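Side-chain contacts in pantothenate synthetase (Francisella tularensis subsp. tularensis, PDB 3N8H), which probably joins pantoate to beta-alanine at the expense of ATP, by way of a pantoyl-adenylate intermediate, to make pantothenate: residues K11-I16 / L139-P144; P30-L35 / P61-N66; P67-T72 / S188-N193. One frame throughout, in Å; residues are numbered along the deposited sequence. Where two conformers were deposited one is given.

Contact 1 (K11-I16 / L139-P144)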
loop_
_atom_site.group_PDB
_atom_site.type_symbol
_atom_site.label_atom_id
_atom_site.label_comp_id
_atom_site.label_asym_id
_atom_site.label_seq_id
_atom_site.Cartn_x
_atom_site.Cartn_y
_atom_site.Cartn_z
ATOM N N LYS A 11 13.107 -0.526 16.123
ATOM C CA LYS A 11 13.320 0.270 17.329
ATOM C C LYS A 11 14.640 0.994 17.200
ATOM O O LYS A 11 14.716 2.216 17.314
ATOM C CB LYS A 11 13.334 -0.626 18.575
ATOM C CG LYS A 11 11.976 -0.809 19.249
ATOM C CD LYS A 11 10.882 -1.150 18.238
ATOM C CE LYS A 11 9.751 -0.118 18.265
ATOM N NZ LYS A 11 8.771 -0.304 17.157
ATOM N N GLN A 12 15.686 0.224 16.935
ATOM C CA GLN A 12 17.014 0.781 16.786
ATOM C C GLN A 12 17.086 1.822 15.670
ATOM O O GLN A 12 17.814 2.822 15.780
ATOM C CB GLN A 12 17.993 -0.340 16.494
ATOM C CG GLN A 12 19.287 -0.212 17.231
ATOM C CD GLN A 12 20.354 -1.047 16.591
ATOM O OE1 GLN A 12 20.092 -2.167 16.134
ATOM N NE2 GLN A 12 21.571 -0.508 16.531
ATOM N N PHE A 13 16.348 1.580 14.585
ATOM C CA PHE A 13 16.343 2.528 13.491
ATOM C C PHE A 13 15.518 3.788 13.784
ATOM O O PHE A 13 15.921 4.900 13.420
ATOM C CB PHE A 13 15.870 1.916 12.180
ATOM C CG PHE A 13 15.922 2.892 11.055
ATOM C CD1 PHE A 13 17.136 3.211 10.468
ATOM C CD2 PHE A 13 14.783 3.565 10.645
ATOM C CE1 PHE A 13 17.203 4.149 9.455
ATOM C CE2 PHE A 13 14.847 4.511 9.646
ATOM C CZ PHE A 13 16.064 4.804 9.046
ATOM N N HIS A 14 14.365 3.622 14.424
ATOM C CA HIS A 14 13.564 4.783 14.808
ATOM C C HIS A 14 14.380 5.708 15.680
ATOM O O HIS A 14 14.335 6.926 15.515
ATOM C CB HIS A 14 12.299 4.371 15.537
ATOM C CG HIS A 14 11.254 3.792 14.640
ATOM N ND1 HIS A 14 10.960 4.325 13.402
ATOM C CD2 HIS A 14 10.422 2.737 14.803
ATOM C CE1 HIS A 14 9.998 3.616 12.837
ATOM N NE2 HIS A 14 9.654 2.647 13.666
ATOM N N SER A 15 15.138 5.113 16.596
ATOM C CA SER A 15 16.003 5.870 17.483
ATOM C C SER A 15 16.842 6.839 16.680
ATOM O O SER A 15 16.707 8.053 16.811
ATOM C CB SER A 15 16.921 4.939 18.280
ATOM O OG SER A 15 16.185 4.139 19.193
ATOM N N ILE A 16 17.705 6.300 15.829
ATOM C CA ILE A 16 18.625 7.149 15.096
ATOM C C ILE A 16 17.895 8.117 14.147
ATOM O O ILE A 16 18.255 9.303 14.057
ATOM C CB ILE A 16 19.718 6.322 14.381
ATOM C CG1 ILE A 16 20.692 7.247 13.650
ATOM C CG2 ILE A 16 19.107 5.290 13.456
ATOM C CD1 ILE A 16 21.426 8.224 14.574
ATOM N N LEU A 139 10.229 3.006 2.749
ATOM C CA LEU A 139 10.081 4.448 2.590
ATOM C C LEU A 139 9.368 5.034 3.803
ATOM O O LEU A 139 9.646 6.179 4.228
ATOM C CB LEU A 139 9.285 4.736 1.308
ATOM C CG LEU A 139 10.070 4.612 -0.005
ATOM C CD1 LEU A 139 9.169 4.901 -1.239
ATOM C CD2 LEU A 139 11.256 5.554 0.017
ATOM N N GLN A 140 8.454 4.240 4.360
ATOM C CA GLN A 140 7.634 4.668 5.493
ATOM C C GLN A 140 8.508 4.653 6.739
ATOM O O GLN A 140 8.357 5.464 7.643
ATOM C CB GLN A 140 6.440 3.740 5.658
ATOM C CG GLN A 140 5.325 3.904 4.586
ATOM C CD GLN A 140 4.589 5.243 4.727
ATOM O OE1 GLN A 140 4.961 6.243 4.100
ATOM N NE2 GLN A 140 3.557 5.268 5.570
ATOM N N ILE A 141 9.463 3.738 6.752
ATOM C CA ILE A 141 10.399 3.624 7.855
ATOM C C ILE A 141 11.455 4.726 7.753
ATOM O O ILE A 141 11.708 5.419 8.720
ATOM C CB ILE A 141 11.082 2.220 7.875
ATOM C CG1 ILE A 141 10.037 1.127 8.151
ATOM C CG2 ILE A 141 12.189 2.180 8.930
ATOM C CD1 ILE A 141 10.519 -0.303 7.757
ATOM N N THR A 142 12.057 4.904 6.577
ATOM C CA THR A 142 13.232 5.766 6.467
ATOM C C THR A 142 12.892 7.250 6.252
ATOM O O THR A 142 13.681 8.114 6.599
ATOM C CB THR A 142 14.140 5.311 5.329
ATOM O OG1 THR A 142 13.367 5.258 4.123
ATOM C CG2 THR A 142 14.699 3.912 5.624
ATOM N N LYS A 143 11.738 7.513 5.651
ATOM C CA LYS A 143 11.269 8.878 5.373
ATOM C C LYS A 143 12.401 9.766 4.884
ATOM O O LYS A 143 12.749 10.755 5.524
ATOM C CB LYS A 143 10.577 9.482 6.596
ATOM C CG LYS A 143 9.278 8.779 6.957
ATOM C CD LYS A 143 8.778 9.163 8.350
ATOM C CE LYS A 143 9.755 8.734 9.438
ATOM N NZ LYS A 143 9.117 8.735 10.786
ATOM N N PRO A 144 12.999 9.396 3.746
ATOM C CA PRO A 144 14.129 10.146 3.222
ATOM C C PRO A 144 13.658 11.313 2.377
ATOM O O PRO A 144 12.508 11.345 1.933
ATOM C CB PRO A 144 14.836 9.116 2.328
ATOM C CG PRO A 144 13.693 8.270 1.815
ATOM C CD PRO A 144 12.737 8.168 2.974
#
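Phe13 meets the last turn of helix 127-142 with one side of its ring, and two neighbouring residues there receive it. Phe13 CD2 lies 3.4 Å from CG2 of Ile141, the methyl branch set opposite the backbone N of its residue. The next ring atom, Phe13 CE2, comes 3.4 Å from the carbonyl oxygen of Ile141, which sits at the ring edge and in its plane. Farther round, Phe13 CZ reaches CG2 of Thr142 at 3.8 Å. What carries the ring across is the extended first torsion of Phe13, whose CG is anti to the backbone N (chi1 -178°). Around this the Phe13 ring also meets that of Phe93 and touches Ala7 of strand 5-7, whereas Ile141 packs on Phe168 of the second subunit. Thr142 turns its OG1 back to Leu138 O, leaving its methyl for the aromatic ring. Arg17, on the same helix as Phe13, adds hydrogen bonds to Thr142 O and Lys143 O where helix 127-142 ends. Between the two segments themselves the contact is mainly apolar, with no hydrogen bond, and the edge-on carbonyl would add a weak electrostatic attraction to the positive rim of the ring.

Contact 2 (P30-L35 / P61-N66). With AMP (adenosine monophosphate), chain D; PRO (proline), chain C.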
loop_
_atom_site.group_PDB
_atom_site.type_symbol
_atom_site.label_atom_id
_atom_site.label_comp_id
_atom_site.label_asym_id
_atom_site.label_seq_id
_atom_site.Cartn_x
_atom_site.Cartn_y
_atom_site.Cartn_z
ATOM N N PRO A 30 18.187 1.815 -1.094
ATOM C CA PRO A 30 17.789 0.444 -0.717
ATOM C C PRO A 30 18.551 -0.578 -1.557
ATOM O O PRO A 30 18.793 -0.343 -2.744
ATOM C CB PRO A 30 16.280 0.400 -1.057
ATOM C CG PRO A 30 16.128 1.412 -2.201
ATOM C CD PRO A 30 17.168 2.506 -1.903
ATOM N N THR A 31 18.928 -1.704 -0.963
ATOM C CA THR A 31 19.626 -2.757 -1.726
ATOM C C THR A 31 19.257 -4.091 -1.101
ATOM O O THR A 31 18.613 -4.130 -0.058
ATOM C CB THR A 31 21.192 -2.586 -1.680
ATOM O OG1 THR A 31 21.734 -3.210 -0.509
ATOM C CG2 THR A 31 21.610 -1.107 -1.666
HETATM N N MSE A 32 19.684 -5.178 -1.723
HETATM C CA MSE A 32 19.521 -6.514 -1.145
HETATM C C MSE A 32 20.913 -7.093 -0.823
HETATM O O MSE A 32 21.107 -8.300 -0.807
HETATM C CB MSE A 32 18.727 -7.434 -2.078
HETATM C CG MSE A 32 17.418 -6.802 -2.619
HETATM SE SE MSE A 32 16.045 -8.136 -3.059
HETATM C CE MSE A 32 17.004 -9.050 -4.500
ATOM N N GLY A 33 21.884 -6.224 -0.563
ATOM C CA GLY A 33 23.183 -6.679 -0.082
ATOM C C GLY A 33 24.080 -7.174 -1.209
ATOM O O GLY A 33 23.755 -6.979 -2.383
ATOM N N ALA A 34 25.206 -7.807 -0.854
ATOM C CA ALA A 34 26.174 -8.316 -1.854
ATOM C C ALA A 34 26.612 -7.194 -2.801
ATOM O O ALA A 34 26.488 -7.287 -4.031
ATOM C CB ALA A 34 25.587 -9.495 -2.627
ATOM N N LEU A 35 27.137 -6.133 -2.198
ATOM C CA LEU A 35 27.322 -4.847 -2.852
ATOM C C LEU A 35 28.401 -4.819 -3.933
ATOM O O LEU A 35 29.521 -5.267 -3.736
ATOM C CB LEU A 35 27.658 -3.793 -1.804
ATOM C CG LEU A 35 26.601 -3.632 -0.724
ATOM C CD1 LEU A 35 27.102 -2.690 0.371
ATOM C CD2 LEU A 35 25.314 -3.127 -1.346
ATOM N N PRO A 61 11.963 -11.644 0.696
ATOM C CA PRO A 61 11.461 -12.927 0.190
ATOM C C PRO A 61 10.226 -12.782 -0.693
ATOM O O PRO A 61 10.001 -13.618 -1.562
ATOM C CB PRO A 61 11.045 -13.694 1.453
ATOM C CG PRO A 61 11.518 -12.894 2.610
ATOM C CD PRO A 61 11.840 -11.522 2.162
ATOM N N THR A 62 9.419 -11.736 -0.484
ATOM C CA THR A 62 8.108 -11.684 -1.155
ATOM C C THR A 62 8.253 -11.355 -2.628
ATOM O O THR A 62 7.312 -11.491 -3.406
ATOM C CB THR A 62 7.119 -10.693 -0.510
ATOM O OG1 THR A 62 7.601 -9.344 -0.668
ATOM C CG2 THR A 62 6.900 -11.026 0.968
ATOM N N GLN A 63 9.444 -10.919 -3.013
ATOM C CA GLN A 63 9.662 -10.569 -4.405
ATOM C C GLN A 63 10.417 -11.631 -5.202
ATOM O O GLN A 63 10.643 -11.469 -6.408
ATOM C CB GLN A 63 10.338 -9.205 -4.513
ATOM C CG GLN A 63 11.808 -9.146 -4.135
ATOM C CD GLN A 63 12.317 -7.723 -4.209
ATOM O OE1 GLN A 63 13.198 -7.389 -5.017
ATOM N NE2 GLN A 63 11.745 -6.862 -3.381
ATOM N N PHE A 64 10.826 -12.704 -4.539
ATOM C CA PHE A 64 11.436 -13.817 -5.280
ATOM C C PHE A 64 10.324 -14.719 -5.729
ATOM O O PHE A 64 9.679 -15.366 -4.908
ATOM C CB PHE A 64 12.409 -14.596 -4.412
ATOM C CG PHE A 64 13.696 -13.872 -4.172
ATOM C CD1 PHE A 64 14.863 -14.247 -4.852
ATOM C CD2 PHE A 64 13.737 -12.789 -3.296
ATOM C CE1 PHE A 64 16.051 -13.562 -4.645
ATOM C CE2 PHE A 64 14.914 -12.093 -3.093
ATOM C CZ PHE A 64 16.077 -12.477 -3.767
ATOM N N ASN A 65 10.060 -14.741 -7.023
ATOM C CA ASN A 65 9.098 -15.714 -7.557
ATOM C C ASN A 65 9.710 -17.136 -7.675
ATOM O O ASN A 65 9.002 -18.132 -7.806
ATOM C CB ASN A 65 8.569 -15.250 -8.911
ATOM C CG ASN A 65 9.690 -14.922 -9.881
ATOM O OD1 ASN A 65 10.483 -14.001 -9.640
ATOM N ND2 ASN A 65 9.786 -15.697 -10.972
ATOM N N ASN A 66 11.027 -17.231 -7.606
ATOM C CA ASN A 66 11.704 -18.519 -7.788
ATOM C C ASN A 66 12.455 -18.945 -6.519
ATOM O O ASN A 66 13.373 -18.248 -6.076
ATOM C CB ASN A 66 12.668 -18.397 -8.964
ATOM C CG ASN A 66 13.348 -19.698 -9.304
ATOM O OD1 ASN A 66 14.172 -20.204 -8.547
ATOM N ND2 ASN A 66 13.034 -20.230 -10.471
HETATM P P AMP D . 19.480 -4.813 -5.991
HETATM O O1P AMP D . 20.384 -4.869 -4.762
HETATM O O2P AMP D . 19.952 -5.563 -7.199
HETATM O O3P AMP D . 18.050 -5.062 -5.676
HETATM O "O5'" AMP D . 19.676 -3.285 -6.499
HETATM C "C5'" AMP D . 19.631 -2.168 -5.610
HETATM C "C4'" AMP D . 19.675 -0.879 -6.393
HETATM O "O4'" AMP D . 20.932 -0.822 -7.140
HETATM C "C3'" AMP D . 18.541 -0.725 -7.423
HETATM O "O3'" AMP D . 18.173 0.660 -7.535
HETATM C "C2'" AMP D . 19.216 -1.183 -8.709
HETATM O "O2'" AMP D . 18.623 -0.735 -9.918
HETATM C "C1'" AMP D . 20.630 -0.640 -8.515
HETATM N N9 AMP D . 21.611 -1.308 -9.378
HETATM C C8 AMP D . 21.782 -2.645 -9.499
HETATM N N7 AMP D . 22.752 -2.920 -10.415
HETATM C C5 AMP D . 23.191 -1.735 -10.912
HETATM C C6 AMP D . 24.200 -1.316 -11.908
HETATM N N6 AMP D . 24.910 -2.249 -12.563
HETATM N N1 AMP D . 24.379 -0.004 -12.144
HETATM C C2 AMP D . 23.628 0.913 -11.488
HETATM N N3 AMP D . 22.696 0.608 -10.560
HETATM C C4 AMP D . 22.436 -0.683 -10.228
HETATM N N PRO C . 16.923 -6.773 -7.910
HETATM C CA PRO C . 15.633 -7.140 -7.333
HETATM C C PRO C . 15.411 -8.649 -7.446
HETATM O O PRO C . 16.199 -9.329 -8.116
HETATM C CB PRO C . 14.638 -6.383 -8.214
HETATM C CG PRO C . 15.392 -5.169 -8.648
HETATM C CD PRO C . 16.828 -5.603 -8.801
#
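Met32 leaves its backbone with CG anti to the carbonyl carbon (chi1 -49°) and then bends at its last torsion (chi3 -64°), so that selenium faces Gln63 while the terminal methyl turns to Phe64. Gln63 approaches from the opposite direction, its chain extended beyond CG, and its amide end lies beside Met32 SE, with CD at 3.9 Å from the selenium. The methyl makes the closer contacts: Met32 CE is 3.6 Å from CZ of Phe64 and 3.4 Å from the carboxyl carbon C of the bound proline. Selenium itself stands 5.2 Å from the centroid of the Phe64 ring, 66° off the ring normal, an oblique Met-aromatic contact in this selenomethionine form. Nearer the backbone, Met32 N donates to AMP O1P over 3.1 Å, and Met32 CG passes 3.6 Å from AMP O3P. Met32 thus borders AMP and proline, in keeping with the predicted ATP site, and a loop meeting the nucleotide phosphate through a backbone N after a parallel strand is as expected of the HUP-type nucleotide-binding fold. Gln63, which also lines the proline pocket, is predicted to bind pantoate and beta-alanine. Segment 30-35 runs on from strand 26-31 of the parallel sheet and faces the loop that follows strand 52-57; helix 127-142 backs Gln63 through Met131 and Val134, and Tyr70 of helix 67-72 meets Phe64 edge-to-face.

Contact 3 (P67-T72 / S188-N193). With PRO (proline), chain C.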
loop_
_atom_site.group_PDB
_atom_site.type_symbol
_atom_site.label_atom_id
_atom_site.label_comp_id
_atom_site.label_asym_id
_atom_site.label_seq_id
_atom_site.Cartn_x
_atom_site.Cartn_y
_atom_site.Cartn_z
ATOM N N PRO A 67 12.083 -20.099 -5.935
ATOM C CA PRO A 67 12.645 -20.491 -4.637
ATOM C C PRO A 67 14.154 -20.677 -4.680
ATOM O O PRO A 67 14.886 -20.274 -3.759
ATOM C CB PRO A 67 11.945 -21.825 -4.326
ATOM C CG PRO A 67 10.694 -21.787 -5.110
ATOM C CD PRO A 67 10.988 -20.987 -6.360
ATOM N N ASN A 68 14.630 -21.296 -5.752
ATOM C CA ASN A 68 16.067 -21.558 -5.878
ATOM C C ASN A 68 16.848 -20.253 -5.956
ATOM O O ASN A 68 17.914 -20.085 -5.345
ATOM C CB ASN A 68 16.359 -22.432 -7.094
ATOM C CG ASN A 68 17.746 -23.045 -7.046
ATOM O OD1 ASN A 68 18.092 -23.769 -6.100
ATOM N ND2 ASN A 68 18.554 -22.757 -8.064
ATOM N N ASP A 69 16.303 -19.318 -6.711
ATOM C CA ASP A 69 16.881 -17.986 -6.770
ATOM C C ASP A 69 17.040 -17.417 -5.350
ATOM O O ASP A 69 18.108 -16.910 -4.988
ATOM C CB ASP A 69 16.011 -17.071 -7.628
ATOM C CG ASP A 69 16.616 -15.689 -7.800
ATOM O OD1 ASP A 69 17.864 -15.570 -7.734
ATOM O OD2 ASP A 69 15.841 -14.727 -7.979
ATOM N N TYR A 70 15.989 -17.528 -4.539
ATOM C CA TYR A 70 16.044 -17.016 -3.176
ATOM C C TYR A 70 17.091 -17.751 -2.351
ATOM O O TYR A 70 17.871 -17.127 -1.642
ATOM C CB TYR A 70 14.680 -17.120 -2.502
ATOM C CG TYR A 70 14.621 -16.558 -1.097
ATOM C CD1 TYR A 70 14.670 -15.180 -0.866
ATOM C CD2 TYR A 70 14.482 -17.402 0.004
ATOM C CE1 TYR A 70 14.602 -14.665 0.428
ATOM C CE2 TYR A 70 14.409 -16.896 1.300
ATOM C CZ TYR A 70 14.472 -15.529 1.508
ATOM O OH TYR A 70 14.400 -15.031 2.793
ATOM N N GLN A 71 17.098 -19.080 -2.442
ATOM C CA GLN A 71 18.018 -19.893 -1.653
ATOM C C GLN A 71 19.483 -19.556 -1.942
ATOM O O GLN A 71 20.303 -19.476 -1.031
ATOM C CB GLN A 71 17.787 -21.378 -1.922
ATOM C CG GLN A 71 16.387 -21.878 -1.650
ATOM C CD GLN A 71 16.296 -23.386 -1.833
ATOM O OE1 GLN A 71 17.070 -24.135 -1.234
ATOM N NE2 GLN A 71 15.361 -23.838 -2.670
ATOM N N THR A 72 19.801 -19.355 -3.214
ATOM C CA THR A 72 21.162 -19.089 -3.637
ATOM C C THR A 72 21.521 -17.608 -3.696
ATOM O O THR A 72 22.654 -17.275 -4.020
ATOM C CB THR A 72 21.412 -19.684 -5.044
ATOM O OG1 THR A 72 20.471 -19.117 -5.975
ATOM C CG2 THR A 72 21.272 -21.221 -5.027
ATOM N N SER A 188 25.862 -6.813 -11.420
ATOM C CA SER A 188 24.688 -7.359 -10.727
ATOM C C SER A 188 25.134 -8.341 -9.639
ATOM O O SER A 188 26.114 -9.059 -9.834
ATOM C CB SER A 188 23.799 -8.086 -11.732
ATOM O OG SER A 188 22.458 -8.124 -11.286
ATOM N N SER A 189 24.413 -8.389 -8.518
ATOM C CA SER A 189 24.776 -9.279 -7.409
ATOM C C SER A 189 24.769 -10.751 -7.820
ATOM O O SER A 189 25.641 -11.517 -7.418
ATOM C CB SER A 189 23.866 -9.063 -6.185
ATOM O OG SER A 189 24.011 -7.738 -5.686
ATOM N N ARG A 190 23.777 -11.141 -8.619
ATOM C CA ARG A 190 23.679 -12.521 -9.084
ATOM C C ARG A 190 24.894 -12.933 -9.932
ATOM O O ARG A 190 25.171 -14.133 -10.088
ATOM C CB ARG A 190 22.362 -12.748 -9.849
ATOM C CG ARG A 190 21.131 -12.927 -8.946
ATOM C CD ARG A 190 19.858 -13.179 -9.795
ATOM N NE ARG A 190 18.629 -13.164 -9.002
ATOM C CZ ARG A 190 17.942 -12.057 -8.716
ATOM N NH1 ARG A 190 18.360 -10.883 -9.168
ATOM N NH2 ARG A 190 16.836 -12.118 -7.986
ATOM N N ASN A 191 25.617 -11.947 -10.472
ATOM C CA ASN A 191 26.850 -12.224 -11.208
ATOM C C ASN A 191 27.824 -13.041 -10.350
ATOM O O ASN A 191 28.685 -13.749 -10.884
ATOM C CB ASN A 191 27.578 -10.926 -11.632
ATOM C CG ASN A 191 26.908 -10.198 -12.798
ATOM O OD1 ASN A 191 25.800 -10.537 -13.218
ATOM N ND2 ASN A 191 27.591 -9.179 -13.318
ATOM N N LYS A 192 27.729 -12.897 -9.023
ATOM C CA LYS A 192 28.671 -13.594 -8.136
ATOM C C LYS A 192 28.431 -15.102 -8.187
ATOM O O LYS A 192 29.264 -15.882 -7.746
ATOM C CB LYS A 192 28.595 -13.074 -6.693
ATOM C CG LYS A 192 29.052 -11.619 -6.544
ATOM C CD LYS A 192 28.247 -10.868 -5.494
ATOM C CE LYS A 192 28.323 -9.359 -5.721
ATOM N NZ LYS A 192 28.870 -8.670 -4.533
ATOM N N ASN A 193 27.284 -15.494 -8.739
ATOM C CA ASN A 193 26.931 -16.902 -8.868
ATOM C C ASN A 193 27.410 -17.501 -10.184
ATOM O O ASN A 193 27.303 -18.707 -10.396
ATOM C CB ASN A 193 25.421 -17.100 -8.693
ATOM C CG ASN A 193 24.991 -17.000 -7.234
ATOM O OD1 ASN A 193 25.829 -17.058 -6.324
ATOM N ND2 ASN A 193 23.691 -16.836 -7.004
HETATM N N PRO C . 16.923 -6.773 -7.910
HETATM C CA PRO C . 15.633 -7.140 -7.333
HETATM C C PRO C . 15.411 -8.649 -7.446
HETATM O O PRO C . 16.199 -9.329 -8.116
HETATM C CB PRO C . 14.638 -6.383 -8.214
HETATM C CG PRO C . 15.392 -5.169 -8.648
HETATM C CD PRO C . 16.828 -5.603 -8.801
#
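A bidentate, side-on salt bridge joins Asp69 of helix 67-72 to Arg190 of the 3-10 segment 189-193. Arg190 NE donates to Asp69 OD1 at 2.8 Å in a nearly straight bond, and Arg190 NH2 donates to Asp69 OD2, also at 2.8 Å but more bent. Both oxygens are met on their syn sides, although the carboxylate and guanidinium planes are 36° apart, a twist taken up mainly at the second bond, where OD2 is tilted from the guanidinium plane while OD1 lies close to it. The two side chains cross at about a right angle. Asp69 sends its carboxylate over with CG anti to the backbone N (chi1 -176°), and Arg190 answers with a chain extended from CG to NE, its end turned by chi4 of 86° to present NE and NH2 together. Beyond the aspartate, Arg190 NH1 and NH2 both donate to O of the bound proline, each at 2.9 Å. Asp69 is thus a second-shell residue that fixes the rotation of a ligand-binding arginine, which also belongs to the predicted ATP site. Phe64 packs against Asp69, and Val250 and Leu252 of strand 250-257 touch Arg190. Farther along, Thr72 turns OG1 back onto Asn68 O at 2.8 Å, while Asn193 ND2 donates to Thr72 O over 3.2 Å, approaching from above the carbonyl plane.

Overall arrangement
Contacts 2 and 3 adjoin, their centres about 9 Å apart, and both touch the bound proline; Ser189 OG probably hydrogen-bonds Ala34 O between them. Contact 1 stands apart, its centre about 20 Å from that of contact 2 and about 28 Å from that of contact 3. Along the chain, contact 2 is nested within the loop closed by contact 1 and closes before contact 3 opens, whereas contacts 1 and 3 interleave. Helix 10-18 leads into strand 26-31 of the parallel sheet, and helix 127-142 carries 139-144 and also backs Gln63. Contact 1 thus joins helices away from the ligands, while the other two bring 30-35, the continuous 61-72 and 188-193 together around the active-site pocket.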